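Local structure of cell wall binding protein cwp8 (Peptoclostridium difficile, 5J6Q) at residues T418-G424 with A442-T447; L326-P330 with S434-A438; K460-I466 with L481-N487; V490-A494 with V505-Y509. The protein is an S-layer-associated cell wall protein that is probably held non-covalently on the bacterial surface through its three CWB2 modules. One frame throughout, in Å; residues are numbered along the deposited sequence.

Contact 1: T418-G424 with A442-T447; sequences TAFVVGG and APIIVT
Phe420 and Ile444 sit side by side on neighbouring parallel strands, and the backbones of 418-424 and 442-447 are laced by five N-H to C=O bonds. The ladder opens where Phe420 N gives its hydrogen to Pro443 O at 2.8 Å. Phe420 O in turn takes Ile445 N at 2.7 Å in an almost straight bond, with 175° at the hydrogen. Val422 repeats the pattern, its N donating to Ile445 O and its O receiving Thr447 N. At the far end the bond from Gly424 N to Thr447 O stretches to 3.2 Å and the donor stands 34° out of the carbonyl plane; a water that accepts from Gly424 N also donates to Thr447 O at 2.6 Å, so this last rung is shared with solvent. Side chains alternate between the two faces. With chi1 -50° Val422 turns CG1 anti to the carbonyl carbon, which leaves CG2 3.9 Å from Val446 CG2 and also near Ile444 CG2, whereas Val421 faces the other way and leans on Ile445 and Thr447. Val421 and Ala419 turn their own backbone groups to strand 463-467, and Ser405 OG bonds to Val446 N. The pair thus runs from the sheet interior to its outermost strand 444-447, with helix 434-438 against Phe420 and Ile444 and helix 401-410 against Ile445 and Pro443.

Contact 2: L326-P330 with S434-A438; sequences LASAP and SARAA
Two CWB2 modules meet here, the helical segment 326-330 of one packing on helix 434-438 of the next through small side chains that let the backbones come close. Ser434 supplies the polar link: its hydroxyl OG donates to Leu326 O at 3.0 Å. With chi1 -72° the OG lies anti to the carbonyl carbon, which carries it toward the end of helix 322-327. It does not arrive along the carbonyl direction, since the C=O...OG angle is 107° and OG stands 41° above the carbonyl plane. Ala329 N reaches the same oxygen from the opposite face, so Leu326 O is gripped from two sides by a backbone and a side-chain donor. Beyond this bond the direct contacts are van der Waals, between methyls, a proline ring and backbone atoms. The methyl Ala329 CB lies 3.8 Å from Ala438 CB and also rests against Ser434, while Ala438 CB approaches Ala329 O at 3.4 Å. Pro330 completes the surface by bringing its CA within 3.4 Å of Ala438 CA, so the two backbones touch directly at this point. A water donates to both Pro330 O and Ala438 O, tying the two carbonyls together. Around this pair, helix 531-542 packs against Ala329, Ser434 and Ala438 through its alanines, and Ile444 of strand 444-447 touches Leu326, Ser434 and Ala437.

Contact 3: K460-I466 with L481-N487; sequences KGKELEI and LVDIDLN
Leu464 of the strand reaches into the helix end at Leu481, Ile484 and Asp485, and its side chain can be followed outward. CB lies 4.0 Å from Asp485 OD1, beside the bond that this oxygen accepts from Leu464 N. CG, anti to the carbonyl carbon (chi1 -53°), still passes close to the carboxylate. At the tip CD1 enters the apolar patch, 3.8 Å from Leu481 CG and 4.0 Å from Ile484 CG1, with the leucine crossing both side chains at about a right angle; the other branch, CD2, turns to Ala419 CB of the neighbouring strand 418-423. Two residues further along the strand, on the same face, Ile466 CD1 touches Leu481 CD2 at 3.8 Å. Polar bonds close the other end: Gly461 N donates to Ile484 O at 2.9 Å, nearly in line with the carbonyl, and Leu464 N gives its hydrogen to Asp485 OD1 at 3.0 Å with 164° at the hydrogen. Glu463 has its salt bridge with Lys417. The carboxylate of Asp485, just past the helix, therefore accepts from the strand through OD1 and from the following loop through OD2, which takes Lys489 N and, weakly, Asn487 N; these donors probably stabilise its negative charge, while the leucines and isoleucines seal the helix onto the strand.

Contact 4: V490-A494 with V505-Y509; sequences VERLA and VINKY
Leu493 and Glu491 reach from the edge strand to three residues of the helix, Val505, Lys508 and Tyr509. Val505 comes first and meets the leucine tip: Leu493 CD2 lies 3.6 Å from Val505 CA and 3.7 Å from Val505 CG2, the two side chains crossing at about a right angle. A turn later Lys508 approaches on the same strand face. Its CG is anti to the backbone N (chi1 -178°), and the chain runs out extended as far as a bend at chi4. On the way CD passes 3.7 Å from Leu493 CD1, so the aliphatic part of the lysine extends the apolar patch. Its end then forms a salt bridge from NZ to Glu491 OE2, the two chains arriving from opposite directions. The modelled separation is unusually short and Glu491 is poorly ordered, so its exact length is doubtful. Tyr509 closes the segment, with CE1 4.2 Å from Leu493 CD2; Lys508 CG stands 4.0 Å above the centre of its ring, and Tyr509 OH makes a weak hydrogen bond to Glu465 OE2. The axes of the short segments 491-493 and 505-509 approach to 10.5 Å at 134°, a helix lying obliquely against the edge strand it follows, as part of an alpha/beta domain consistent with the toprim-like fold of CWB2.

In the fold
Contacts 1, 3 and 4 share one parallel sheet, ordered 444-447, 418-423, 463-467, 491-493. Contact 1 joins its first two strands, contact 3 sets helix 475-484 on the third, and contact 4 sets helix 498-509 against the fourth. Their centres lie about 12 to 15 Å apart, and along the chain the three follow in series. Contact 2 lies about 10 Å from contact 1 between centres, touching it, and alternates with it in sequence, since 434-438 falls between the strands of contact 1; contact 3 is the farthest from it, about 19 Å between centres and not touching it. Together they describe one sheet with helices packed against it, one of which, 434-438, also meets the preceding CWB2 range, while 498-509 lies in the following one.

Contact 1: T418-G424 with A442-T447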
loop_
_atom_site.group_PDB
_atom_site.type_symbol
_atom_site.label_atom_id
_atom_site.label_comp_id
_atom_site.label_asym_id
_atom_site.label_seq_id
_atom_site.Cartn_x
_atom_site.Cartn_y
_atom_site.Cartn_z
ATOM N N THR A 418 29.747 31.408 -8.933
ATOM C CA THR A 418 29.620 31.145 -7.512
ATOM C C THR A 418 30.458 29.957 -7.076
ATOM O O THR A 418 30.724 29.018 -7.848
ATOM C CB THR A 418 28.130 30.920 -7.166
ATOM O OG1 THR A 418 28.039 30.117 -6.000
ATOM C CG2 THR A 418 27.374 30.203 -8.274
ATOM N N ALA A 419 30.904 30.025 -5.824
ATOM C CA ALA A 419 31.659 28.945 -5.239
ATOM C C ALA A 419 31.384 28.922 -3.725
ATOM O O ALA A 419 31.093 29.961 -3.126
ATOM C CB ALA A 419 33.123 29.105 -5.526
ATOM N N PHE A 420 31.435 27.734 -3.135
ATOM C CA PHE A 420 31.095 27.550 -1.724
ATOM C C PHE A 420 32.281 27.091 -0.965
ATOM O O PHE A 420 33.035 26.292 -1.506
ATOM C CB PHE A 420 29.989 26.462 -1.580
ATOM C CG PHE A 420 28.663 27.051 -1.914
ATOM C CD1 PHE A 420 28.049 26.771 -3.123
ATOM C CD2 PHE A 420 28.056 27.960 -1.058
ATOM C CE1 PHE A 420 26.870 27.391 -3.462
ATOM C CE2 PHE A 420 26.862 28.578 -1.409
ATOM C CZ PHE A 420 26.284 28.292 -2.603
ATOM N N VAL A 421 32.455 27.542 0.269
ATOM C CA VAL A 421 33.612 27.092 1.068
ATOM C C VAL A 421 33.148 26.509 2.330
ATOM O O VAL A 421 32.344 27.107 3.026
ATOM C CB VAL A 421 34.623 28.236 1.380
ATOM C CG1 VAL A 421 35.492 27.862 2.582
ATOM C CG2 VAL A 421 35.502 28.474 0.164
ATOM N N VAL A 422 33.665 25.325 2.661
ATOM C CA VAL A 422 33.217 24.578 3.854
ATOM C C VAL A 422 34.421 23.975 4.491
ATOM O O VAL A 422 35.454 23.857 3.811
ATOM C CB VAL A 422 32.174 23.470 3.377
ATOM C CG1 VAL A 422 31.083 24.106 2.457
ATOM C CG2 VAL A 422 32.884 22.352 2.609
ATOM N N GLY A 423 34.318 23.503 5.721
ATOM C CA GLY A 423 35.481 22.922 6.394
ATOM C C GLY A 423 35.601 21.423 6.228
ATOM O O GLY A 423 34.635 20.694 6.016
ATOM N N GLY A 424 36.822 20.931 6.321
ATOM C CA GLY A 424 37.065 19.522 6.139
ATOM C C GLY A 424 36.350 18.713 7.194
ATOM O O GLY A 424 36.187 17.521 7.046
ATOM N N ALA A 442 28.291 25.626 -9.177
ATOM C CA ALA A 442 29.141 26.146 -8.113
ATOM C C ALA A 442 29.979 25.077 -7.445
ATOM O O ALA A 442 29.459 24.051 -6.992
ATOM C CB ALA A 442 28.292 26.836 -7.073
ATOM N N PRO A 443 31.313 25.234 -7.428
ATOM C CA PRO A 443 32.129 24.231 -6.766
ATOM C C PRO A 443 31.974 24.342 -5.257
ATOM O O PRO A 443 31.547 25.372 -4.705
ATOM C CB PRO A 443 33.556 24.556 -7.249
ATOM C CG PRO A 443 33.480 25.969 -7.739
ATOM C CD PRO A 443 32.122 26.113 -8.288
ATOM N N ILE A 444 32.382 23.279 -4.581
ATOM C CA ILE A 444 32.307 23.257 -3.163
ATOM C C ILE A 444 33.720 23.004 -2.785
ATOM O O ILE A 444 34.216 21.898 -2.983
ATOM C CB ILE A 444 31.379 22.112 -2.654
ATOM C CG1 ILE A 444 29.886 22.462 -2.893
ATOM C CG2 ILE A 444 31.651 21.873 -1.193
ATOM C CD1 ILE A 444 28.983 21.203 -2.699
ATOM N N ILE A 445 34.364 24.005 -2.207
ATOM C CA ILE A 445 35.758 23.864 -1.880
ATOM C C ILE A 445 35.826 23.556 -0.429
ATOM O O ILE A 445 35.206 24.254 0.381
ATOM C CB ILE A 445 36.455 25.211 -2.258
ATOM C CG1 ILE A 445 36.283 25.504 -3.793
ATOM C CG2 ILE A 445 37.925 25.145 -1.861
ATOM C CD1 ILE A 445 36.841 24.337 -4.676
ATOM N N VAL A 446 36.545 22.529 -0.104
ATOM C CA VAL A 446 36.730 22.068 1.249
ATOM C C VAL A 446 38.123 22.590 1.667
ATOM O O VAL A 446 39.070 22.381 0.904
ATOM C CB VAL A 446 36.690 20.549 1.222
ATOM C CG1 VAL A 446 36.903 19.970 2.617
ATOM C CG2 VAL A 446 35.372 20.055 0.633
ATOM N N THR A 447 38.260 23.222 2.881
ATOM C CA THR A 447 39.554 23.769 3.280
ATOM C C THR A 447 39.928 23.424 4.733
ATOM O O THR A 447 39.062 23.150 5.587
ATOM C CB THR A 447 39.537 25.308 3.056
ATOM O OG1 THR A 447 40.874 25.821 3.255
ATOM C CG2 THR A 447 38.568 26.025 4.012
HETATM O O HOH W 1 38.497 22.895 8.091
#

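Contact 2: L326-P330 with S434-A438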
loop_
_atom_site.group_PDB
_atom_site.type_symbol
_atom_site.label_atom_id
_atom_site.label_comp_id
_atom_site.label_asym_id
_atom_site.label_seq_id
_atom_site.Cartn_x
_atom_site.Cartn_y
_atom_site.Cartn_z
ATOM N N LEU A 326 29.481 14.854 -1.231
ATOM C CA LEU A 326 28.675 16.087 -1.238
ATOM C C LEU A 326 29.305 17.068 -2.193
ATOM O O LEU A 326 28.589 17.753 -2.929
ATOM C CB LEU A 326 28.509 16.667 0.201
ATOM C CG LEU A 326 29.741 17.313 0.851
ATOM C CD1 LEU A 326 29.866 18.765 0.416
ATOM C CD2 LEU A 326 29.569 17.313 2.373
ATOM N N ALA A 327 30.691 17.120 -2.205
ATOM C CA ALA A 327 31.409 17.990 -3.174
ATOM C C ALA A 327 31.137 17.501 -4.623
ATOM O O ALA A 327 31.194 18.304 -5.560
ATOM C CB ALA A 327 32.906 17.953 -2.886
ATOM N N SER A 328 30.810 16.191 -4.825
ATOM C CA SER A 328 30.543 15.709 -6.192
ATOM C C SER A 328 29.193 16.096 -6.802
ATOM O O SER A 328 28.934 15.684 -7.948
ATOM C CB SER A 328 30.640 14.199 -6.225
ATOM O OG SER A 328 31.968 13.843 -5.883
ATOM N N ALA A 329 28.360 16.886 -6.094
ATOM C CA ALA A 329 27.020 17.162 -6.609
ATOM C C ALA A 329 27.012 18.017 -7.861
ATOM O O ALA A 329 26.252 17.636 -8.756
ATOM C CB ALA A 329 26.156 17.840 -5.526
ATOM N N PRO A 330 27.740 19.190 -7.933
ATOM C CA PRO A 330 27.688 19.962 -9.196
ATOM C C PRO A 330 28.319 19.143 -10.322
ATOM O O PRO A 330 27.999 19.393 -11.442
ATOM C CB PRO A 330 28.420 21.259 -8.837
ATOM C CG PRO A 330 29.223 20.899 -7.644
ATOM C CD PRO A 330 28.383 19.994 -6.871
ATOM N N SER A 434 24.706 21.248 -1.049
ATOM C CA SER A 434 24.939 20.472 -2.268
ATOM C C SER A 434 23.889 20.696 -3.368
ATOM O O SER A 434 24.315 20.892 -4.482
ATOM C CB SER A 434 25.020 18.974 -1.939
ATOM O OG SER A 434 26.255 18.756 -1.255
ATOM N N ALA A 435 22.570 20.684 -3.082
ATOM C CA ALA A 435 21.612 20.836 -4.179
ATOM C C ALA A 435 21.822 22.204 -4.855
ATOM O O ALA A 435 21.883 22.263 -6.037
ATOM C CB ALA A 435 20.177 20.754 -3.649
ATOM N N ARG A 436 21.913 23.278 -4.050
ATOM C CA ARG A 436 22.035 24.637 -4.567
ATOM C C ARG A 436 23.264 24.737 -5.422
ATOM O O ARG A 436 23.156 25.308 -6.528
ATOM C CB ARG A 436 22.064 25.618 -3.393
ATOM C CG ARG A 436 22.567 26.972 -3.765
ATOM C CD ARG A 436 21.477 27.611 -4.645
ATOM N NE ARG A 436 21.854 28.939 -5.078
ATOM C CZ ARG A 436 20.976 29.863 -5.485
ATOM N NH1 ARG A 436 21.407 31.056 -5.870
ATOM N NH2 ARG A 436 19.661 29.596 -5.510
ATOM N N ALA A 437 24.405 24.153 -4.959
ATOM C CA ALA A 437 25.610 24.214 -5.745
ATOM C C ALA A 437 25.469 23.398 -7.014
ATOM O O ALA A 437 25.863 23.904 -8.085
ATOM C CB ALA A 437 26.787 23.714 -4.978
ATOM N N ALA A 438 24.906 22.154 -6.919
ATOM C CA ALA A 438 24.720 21.324 -8.088
ATOM C C ALA A 438 23.836 22.088 -9.070
ATOM O O ALA A 438 24.001 21.954 -10.263
ATOM C CB ALA A 438 24.036 20.008 -7.753
HETATM O O HOH W 2 26.368 21.643 -11.818
#

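Contact 3: K460-I466 with L481-N487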
loop_
_atom_site.group_PDB
_atom_site.type_symbol
_atom_site.label_atom_id
_atom_site.label_comp_id
_atom_site.label_asym_id
_atom_site.label_seq_id
_atom_site.Cartn_x
_atom_site.Cartn_y
_atom_site.Cartn_z
ATOM N N LYS A 460 39.627 33.384 -6.983
ATOM C CA LYS A 460 40.007 34.785 -7.139
ATOM C C LYS A 460 39.236 35.448 -8.278
ATOM O O LYS A 460 39.548 35.230 -9.449
ATOM C CB LYS A 460 41.519 34.899 -7.401
ATOM C CG LYS A 460 41.988 36.344 -7.524
ATOM C CD LYS A 460 43.465 36.420 -7.875
ATOM C CE LYS A 460 43.881 37.844 -8.149
ATOM N NZ LYS A 460 45.223 37.907 -8.791
ATOM N N GLY A 461 38.225 36.250 -7.936
ATOM C CA GLY A 461 37.454 36.951 -8.953
ATOM C C GLY A 461 35.993 36.563 -8.925
ATOM O O GLY A 461 35.134 37.290 -9.420
ATOM N N LYS A 462 35.703 35.407 -8.339
ATOM C CA LYS A 462 34.327 34.923 -8.263
ATOM C C LYS A 462 33.702 35.250 -6.903
ATOM O O LYS A 462 34.419 35.517 -5.940
ATOM C CB LYS A 462 34.280 33.398 -8.506
ATOM C CG LYS A 462 35.540 32.839 -9.170
ATOM C CD LYS A 462 35.200 31.962 -10.371
ATOM C CE LYS A 462 36.374 31.816 -11.312
ATOM N NZ LYS A 462 36.662 30.385 -11.614
ATOM N N GLU A 463 32.367 35.247 -6.832
ATOM C CA GLU A 463 31.643 35.503 -5.585
ATOM C C GLU A 463 31.553 34.208 -4.755
ATOM O O GLU A 463 31.099 33.177 -5.251
ATOM C CB GLU A 463 30.244 36.047 -5.888
ATOM C CG GLU A 463 30.297 37.365 -6.638
ATOM C CD GLU A 463 28.973 38.097 -6.616
ATOM O OE1 GLU A 463 28.217 37.946 -5.633
ATOM O OE2 GLU A 463 28.689 38.819 -7.587
ATOM N N LEU A 464 31.968 34.286 -3.488
ATOM C CA LEU A 464 32.048 33.160 -2.588
ATOM C C LEU A 464 31.069 33.212 -1.400
ATOM O O LEU A 464 30.625 34.276 -0.972
ATOM C CB LEU A 464 33.517 33.098 -2.076
ATOM C CG LEU A 464 34.563 33.093 -3.202
ATOM C CD1 LEU A 464 35.956 33.558 -2.721
ATOM C CD2 LEU A 464 34.633 31.690 -3.765
ATOM N N GLU A 465 30.729 32.040 -0.874
ATOM C CA GLU A 465 29.827 31.929 0.278
ATOM C C GLU A 465 30.406 30.853 1.182
ATOM O O GLU A 465 30.892 29.835 0.689
ATOM C CB GLU A 465 28.392 31.586 -0.170
ATOM C CG GLU A 465 27.404 31.446 0.980
ATOM C CD GLU A 465 26.416 32.619 1.090
ATOM O OE1 GLU A 465 26.371 33.230 2.167
ATOM O OE2 GLU A 465 25.687 32.926 0.126
ATOM N N ILE A 466 30.404 31.099 2.486
ATOM C CA ILE A 466 30.917 30.122 3.438
ATOM C C ILE A 466 29.760 29.422 4.146
ATOM O O ILE A 466 28.781 30.093 4.486
ATOM C CB ILE A 466 31.820 30.821 4.464
ATOM C CG1 ILE A 466 32.819 31.753 3.738
ATOM C CG2 ILE A 466 32.556 29.756 5.259
ATOM C CD1 ILE A 466 33.886 32.364 4.657
ATOM N N LEU A 481 39.286 35.235 1.830
ATOM C CA LEU A 481 38.213 35.086 0.850
ATOM C C LEU A 481 37.660 36.442 0.464
ATOM O O LEU A 481 37.484 36.713 -0.720
ATOM C CB LEU A 481 37.090 34.215 1.425
ATOM C CG LEU A 481 37.039 32.802 0.863
ATOM C CD1 LEU A 481 38.313 32.055 1.191
ATOM C CD2 LEU A 481 35.858 32.078 1.459
ATOM N N VAL A 482 37.380 37.292 1.461
ATOM C CA VAL A 482 36.872 38.639 1.215
ATOM C C VAL A 482 37.862 39.375 0.307
ATOM O O VAL A 482 37.463 40.192 -0.521
ATOM C CB VAL A 482 36.688 39.363 2.571
ATOM C CG1 VAL A 482 36.165 40.777 2.355
ATOM C CG2 VAL A 482 35.731 38.577 3.460
ATOM N N ASP A 483 39.156 39.066 0.470
ATOM C CA ASP A 483 40.233 39.646 -0.330
ATOM C C ASP A 483 40.137 39.227 -1.810
ATOM O O ASP A 483 40.206 40.086 -2.687
ATOM C CB ASP A 483 41.591 39.200 0.244
ATOM C CG ASP A 483 42.773 39.926 -0.364
ATOM O OD1 ASP A 483 43.155 40.988 0.172
ATOM O OD2 ASP A 483 43.322 39.427 -1.369
ATOM N N ILE A 484 39.974 37.918 -2.088
ATOM C CA ILE A 484 39.894 37.423 -3.461
ATOM C C ILE A 484 38.471 37.456 -4.027
ATOM O O ILE A 484 38.269 37.104 -5.186
ATOM C CB ILE A 484 40.480 35.993 -3.503
ATOM C CG1 ILE A 484 39.666 35.041 -2.606
ATOM C CG2 ILE A 484 41.934 36.038 -3.056
ATOM C CD1 ILE A 484 40.135 33.592 -2.692
ATOM N N ASP A 485 37.494 37.873 -3.219
ATOM C CA ASP A 485 36.100 37.971 -3.647
ATOM C C ASP A 485 35.920 39.136 -4.626
ATOM O O ASP A 485 36.670 40.110 -4.575
ATOM C CB ASP A 485 35.187 38.166 -2.426
ATOM C CG ASP A 485 33.718 38.134 -2.777
ATOM O OD1 ASP A 485 33.156 37.022 -2.880
ATOM O OD2 ASP A 485 33.128 39.221 -2.953
ATOM N N LEU A 486 34.916 39.041 -5.505
ATOM C CA LEU A 486 34.641 40.056 -6.520
ATOM C C LEU A 486 34.147 41.380 -5.938
ATOM O O LEU A 486 34.676 42.436 -6.274
ATOM C CB LEU A 486 33.587 39.503 -7.494
ATOM C CG LEU A 486 33.192 40.456 -8.620
ATOM C CD1 LEU A 486 34.382 40.722 -9.518
ATOM C CD2 LEU A 486 32.067 39.845 -9.431
ATOM N N ASN A 487 33.143 41.320 -5.065
ATOM C CA ASN A 487 32.554 42.518 -4.467
ATOM C C ASN A 487 33.121 42.830 -3.081
ATOM O O ASN A 487 32.579 43.680 -2.377
ATOM C CB ASN A 487 31.038 42.345 -4.372
ATOM C CG ASN A 487 30.365 42.402 -5.719
ATOM O OD1 ASN A 487 29.997 43.484 -6.181
ATOM N ND2 ASN A 487 30.171 41.284 -6.418
#

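Contact 4: V490-A494 with V505-Y509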
loop_
_atom_site.group_PDB
_atom_site.type_symbol
_atom_site.label_atom_id
_atom_site.label_comp_id
_atom_site.label_asym_id
_atom_site.label_seq_id
_atom_site.Cartn_x
_atom_site.Cartn_y
_atom_site.Cartn_z
ATOM N N VAL A 490 31.859 38.462 1.701
ATOM C CA VAL A 490 31.535 37.049 1.731
ATOM C C VAL A 490 30.640 36.757 2.915
ATOM O O VAL A 490 31.038 36.934 4.065
ATOM C CB VAL A 490 32.824 36.197 1.805
ATOM C CG1 VAL A 490 32.472 34.721 1.947
ATOM C CG2 VAL A 490 33.672 36.411 0.559
ATOM N N GLU A 491 29.418 36.335 2.633
ATOM C CA GLU A 491 28.476 35.971 3.679
ATOM C C GLU A 491 28.781 34.553 4.187
ATOM O O GLU A 491 29.331 33.721 3.458
ATOM C CB GLU A 491 27.040 36.045 3.134
ATOM C CG GLU A 491 25.964 35.857 4.191
ATOM C CD GLU A 491 24.563 36.005 3.618
ATOM O OE1 GLU A 491 23.612 35.457 4.213
ATOM O OE2 GLU A 491 24.410 36.673 2.568
ATOM N N ARG A 492 28.439 34.306 5.446
ATOM C CA ARG A 492 28.605 33.032 6.103
ATOM C C ARG A 492 27.213 32.551 6.571
ATOM O O ARG A 492 26.510 33.294 7.238
ATOM C CB ARG A 492 29.568 33.213 7.294
ATOM C CG ARG A 492 29.541 32.069 8.316
ATOM C CD ARG A 492 30.428 32.388 9.539
ATOM N NE ARG A 492 31.817 32.742 9.210
ATOM C CZ ARG A 492 32.828 31.869 9.176
ATOM N NH1 ARG A 492 34.063 32.277 8.905
ATOM N NH2 ARG A 492 32.607 30.576 9.413
ATOM N N LEU A 493 26.807 31.359 6.174
ATOM C CA LEU A 493 25.554 30.732 6.623
ATOM C C LEU A 493 26.029 29.730 7.736
ATOM O O LEU A 493 26.717 28.775 7.396
ATOM C CB LEU A 493 24.822 29.958 5.473
ATOM C CG LEU A 493 23.620 30.663 4.863
ATOM C CD1 LEU A 493 23.930 32.061 4.297
ATOM C CD2 LEU A 493 23.136 29.811 3.744
ATOM N N ALA A 494 25.655 29.935 9.012
ATOM C CA ALA A 494 26.131 29.093 10.078
ATOM C C ALA A 494 25.159 29.082 11.236
ATOM O O ALA A 494 24.933 30.122 11.828
ATOM C CB ALA A 494 27.494 29.631 10.552
ATOM N N VAL A 505 20.171 27.707 5.007
ATOM C CA VAL A 505 20.300 27.534 3.551
ATOM C C VAL A 505 18.894 27.613 2.894
ATOM O O VAL A 505 18.710 28.277 1.827
ATOM C CB VAL A 505 20.935 26.128 3.331
ATOM C CG1 VAL A 505 20.900 25.696 1.824
ATOM C CG2 VAL A 505 22.373 26.184 3.763
ATOM N N ILE A 506 17.915 26.902 3.516
ATOM C CA ILE A 506 16.566 26.890 2.980
ATOM C C ILE A 506 16.001 28.339 3.000
ATOM O O ILE A 506 15.403 28.789 2.008
ATOM C CB ILE A 506 15.622 25.910 3.741
ATOM C CG1 ILE A 506 15.927 24.396 3.453
ATOM C CG2 ILE A 506 14.193 26.235 3.261
ATOM C CD1 ILE A 506 15.567 23.414 4.678
ATOM N N ASN A 507 16.246 29.105 4.102
ATOM C CA ASN A 507 15.652 30.468 4.160
ATOM C C ASN A 507 16.254 31.371 3.086
ATOM O O ASN A 507 15.594 32.229 2.534
ATOM C CB ASN A 507 15.925 31.078 5.498
ATOM C CG ASN A 507 15.321 32.462 5.799
ATOM O OD1 ASN A 507 14.105 32.721 5.680
ATOM N ND2 ASN A 507 16.100 33.382 6.285
ATOM N N LYS A 508 17.490 31.163 2.803
ATOM C CA LYS A 508 18.144 32.028 1.859
ATOM C C LYS A 508 17.902 31.709 0.406
ATOM O O LYS A 508 17.703 32.624 -0.382
ATOM C CB LYS A 508 19.650 32.017 2.094
ATOM C CG LYS A 508 20.337 32.992 1.099
ATOM C CD LYS A 508 21.912 33.179 1.452
ATOM C CE LYS A 508 22.511 34.023 0.339
ATOM N NZ LYS A 508 23.239 35.178 0.889
ATOM N N TYR A 509 17.861 30.453 0.042
ATOM C CA TYR A 509 17.762 30.192 -1.358
ATOM C C TYR A 509 16.500 29.607 -1.926
ATOM O O TYR A 509 16.509 29.457 -3.154
ATOM C CB TYR A 509 18.821 29.156 -1.687
ATOM C CG TYR A 509 20.232 29.670 -1.469
ATOM C CD1 TYR A 509 21.056 29.099 -0.507
ATOM C CD2 TYR A 509 20.763 30.671 -2.267
ATOM C CE1 TYR A 509 22.380 29.500 -0.352
ATOM C CE2 TYR A 509 22.098 31.071 -2.142
ATOM C CZ TYR A 509 22.898 30.477 -1.190
ATOM O OH TYR A 509 24.211 30.814 -1.091
#